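Local coordinates for tyrosinase (Burkholderia thailandensis, PDB 5ZRD), which uses a pair of copper ions to hydroxylate monophenols to catechols, working efficiently at acidic pH, and as a tyrosinase oxidises catechols to quinones, at the interface of chains A and B. Numbering follows the deposited sequence. Chains: chain A/B, Tyrosinase.

Contact 1: the interface of chains A and B. Residues chain A 365-366, 368; chain B 432, 434, 483.
A:Glu365 and B:Arg434 face each other across a small polar and apolar patch made of loops from two copies of the same protein. Their charges form a salt bridge, with OE2 of the A:Glu365 carboxylate 3.0 Å from NH2 of the B:Arg434 guanidinium. The approach is not the flat, side-by-side pairing of carboxylate and guanidinium: OE2 lies above one face of the guanidinium, towards its rim, and the two planes are turned 56° apart. No N-H of NH2 is directed at OE2, so the pairing is electrostatic rather than a hydrogen bond. Both side chains are long enough to cross the gap, and they meet at about a right angle. A:Glu365 reaches out with CG anti to its backbone N (chi1 179°) and an extended chain, whereas the B:Arg434 chain bends at chi3.

The apolar part centres on B:Ile432, whose slender CD1 methyl end reaches A:Ser366, 3.7 Å from its CB. The hydroxyl OG of A:Ser366 lies 3.6 Å from CD1 of B:Ile432, a van der Waals contact. A small serine suits this place because its short side chain lets the isoleucine tip pack against CB and OG. A:Asn368 comes from the opposite direction to B:Ile432 and sets its amide ND2 3.8 Å from CD1; the same ND2 makes a weak hydrogen bond to A:Ser366 OG at 3.4 Å within chain A. B:Ile432 is poorly ordered, which makes these details less certain. At the margin, OD1 of B:Asp483, a poorly ordered carboxylate, stands about 4.0 Å from A:Ser366 CB.

Charge attraction and modest packing together may help hold the two chains side by side, if this crystal pairing persists in solution.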
# COMPACT_ATOMS: atom_id res chain seq x y z
N GLU A 365 -9.01 16.64 -9.09
CA GLU A 365 -10.34 16.78 -9.63
C GLU A 365 -10.83 18.24 -9.52
O GLU A 365 -10.62 18.95 -8.52
CB GLU A 365 -11.25 15.79 -8.92
CG GLU A 365 -12.70 15.83 -9.36
CD GLU A 365 -13.41 14.51 -9.13
OE1 GLU A 365 -12.86 13.68 -8.40
OE2 GLU A 365 -14.52 14.32 -9.69
N SER A 366 -11.54 18.68 -10.55
CA SER A 366 -12.01 20.04 -10.63
C SER A 366 -13.31 20.20 -9.83
O SER A 366 -14.20 19.36 -9.90
CB SER A 366 -12.20 20.48 -12.07
OG SER A 366 -13.29 21.37 -12.18
N ASN A 368 -16.48 22.88 -9.41
CA ASN A 368 -17.20 23.92 -10.16
C ASN A 368 -18.67 23.97 -9.70
O ASN A 368 -19.03 23.38 -8.67
CB ASN A 368 -17.01 23.64 -11.66
CG ASN A 368 -17.56 22.28 -12.02
OD1 ASN A 368 -18.76 22.06 -11.84
ND2 ASN A 368 -16.70 21.36 -12.40
N ILE B 432 -14.60 18.98 -18.98
CA ILE B 432 -14.18 18.23 -17.80
C ILE B 432 -14.88 16.87 -17.84
O ILE B 432 -15.58 16.48 -16.91
CB ILE B 432 -14.44 19.03 -16.50
CG1 ILE B 432 -13.86 18.33 -15.27
CG2 ILE B 432 -15.92 19.40 -16.33
CD1 ILE B 432 -14.65 18.50 -13.97
N ARG B 434 -13.18 14.04 -18.19
CA ARG B 434 -12.04 13.14 -17.89
C ARG B 434 -12.08 11.89 -18.79
O ARG B 434 -12.33 10.77 -18.31
CB ARG B 434 -12.06 12.73 -16.41
CG ARG B 434 -12.11 13.88 -15.40
CD ARG B 434 -12.14 13.42 -13.95
NE ARG B 434 -12.92 14.33 -13.12
CZ ARG B 434 -14.24 14.27 -12.95
NH1 ARG B 434 -14.90 13.16 -13.24
NH2 ARG B 434 -14.89 15.32 -12.49
N ASP B 483 -8.94 17.14 -16.94
CA ASP B 483 -9.72 18.39 -17.08
C ASP B 483 -9.28 19.25 -18.30
O ASP B 483 -8.25 19.95 -18.27
CB ASP B 483 -9.57 19.18 -15.76
CG ASP B 483 -9.98 20.65 -15.90
OD1 ASP B 483 -11.19 20.95 -15.90
OD2 ASP B 483 -9.06 21.49 -16.01

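Contact 2: the interface of chains A and B. Residues chain A 344-345, 366; chain B 261, 483, 485.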
# COMPACT_ATOMS: atom_id res chain seq x y z
N ARG A 344 -12.00 29.14 -14.07
CA ARG A 344 -11.57 27.76 -14.28
C ARG A 344 -10.09 27.61 -13.88
O ARG A 344 -9.23 28.34 -14.34
CB ARG A 344 -11.80 27.33 -15.73
CG ARG A 344 -12.94 26.33 -15.94
CD ARG A 344 -14.34 26.95 -15.87
NE ARG A 344 -14.80 27.62 -17.10
CZ ARG A 344 -16.00 27.46 -17.67
NH1 ARG A 344 -16.34 28.21 -18.71
NH2 ARG A 344 -16.85 26.56 -17.20
N ASN A 345 -9.83 26.67 -13.01
CA ASN A 345 -8.48 26.20 -12.68
C ASN A 345 -7.72 27.21 -11.82
O ASN A 345 -6.49 27.05 -11.66
CB ASN A 345 -7.67 25.79 -13.91
CG ASN A 345 -8.14 24.48 -14.52
OD1 ASN A 345 -8.35 23.52 -13.80
ND2 ASN A 345 -8.27 24.40 -15.83
N SER A 366 -11.54 18.68 -10.55
CA SER A 366 -12.01 20.04 -10.63
C SER A 366 -13.31 20.20 -9.83
O SER A 366 -14.20 19.36 -9.90
CB SER A 366 -12.20 20.48 -12.07
OG SER A 366 -13.29 21.37 -12.18
N VAL B 261 -4.64 29.49 -17.04
CA VAL B 261 -5.36 30.16 -16.00
C VAL B 261 -5.33 31.68 -16.27
O VAL B 261 -6.36 32.37 -16.12
CB VAL B 261 -4.82 29.81 -14.60
CG1 VAL B 261 -5.52 30.63 -13.52
CG2 VAL B 261 -5.06 28.35 -14.31
N ASP B 483 -8.94 17.14 -16.94
CA ASP B 483 -9.72 18.39 -17.08
C ASP B 483 -9.28 19.25 -18.30
O ASP B 483 -8.25 19.95 -18.27
CB ASP B 483 -9.57 19.18 -15.76
CG ASP B 483 -9.98 20.65 -15.90
OD1 ASP B 483 -11.19 20.95 -15.90
OD2 ASP B 483 -9.06 21.49 -16.01
N VAL B 485 -9.12 22.25 -20.64
CA VAL B 485 -9.43 23.69 -20.79
C VAL B 485 -8.62 24.28 -21.95
O VAL B 485 -7.41 24.16 -21.95
CB VAL B 485 -9.20 24.48 -19.50
CG1 VAL B 485 -7.76 24.33 -19.00
CG2 VAL B 485 -9.55 25.95 -19.68
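Amide nitrogen ND2 of A:Asn345 gives a hydrogen bond to OD2 of the B:Asp483 carboxylate, 3.0 Å away, with an angle of 148° at the hydrogen. The acceptor lies practically in the amide plane, and OD2 receives the N-H through its syn lone pair, on the side of its other oxygen. The two side chains arrive from opposite directions, yet their flat ends are turned 85° apart, so the carboxylate stands nearly upright to the amide. Asparagine suits this place as a short, uncharged side chain with an N-H to offer the acid. Its own amide oxygen OD1 sits 3.1 Å from the same OD2, a pair of acceptors that would be expected to repel unless a proton lies between them. B:Asp483 is poorly ordered here, and the fine geometry is correspondingly less sure.

Two valines supply the apolar surroundings. B:Val261, on helix 256-265, places its CG2 methyl 3.7 Å from CB of A:Asn345. That methyl, anti to the carbonyl carbon of B:Val261, also lies 3.3 Å from the backbone O of A:Asn345. B:Val485, at the start of strand 484-489, comes from the other direction and brings CG1 near ND2; its chi1 of 57° puts this methyl between the backbone N and the carbonyl carbon. Compact, branched valines can line the asparagine without offering competing polar groups.

The site fits a loop of one subunit against a helix, a strand and the loop residue leading into that strand on the other, and probably helps set the register of the two chains if the dimer is biological.

The centres of the C-alpha atoms of contact 1 and contact 2 lie about 7 Å apart, making them neighbouring parts of one continuous interface. They share A:Ser366 and B:Asp483, through which the loops of contact 1 adjoin the helix and strand surface of contact 2. These shared residues lie between the two patches, so the patches probably form or separate together. Because the interface is two-fold symmetric, each patch recurs with the chains exchanged. The deposited assembly holds four copies of tyrosinase, but the structure alone does not show whether this pairing forms in solution.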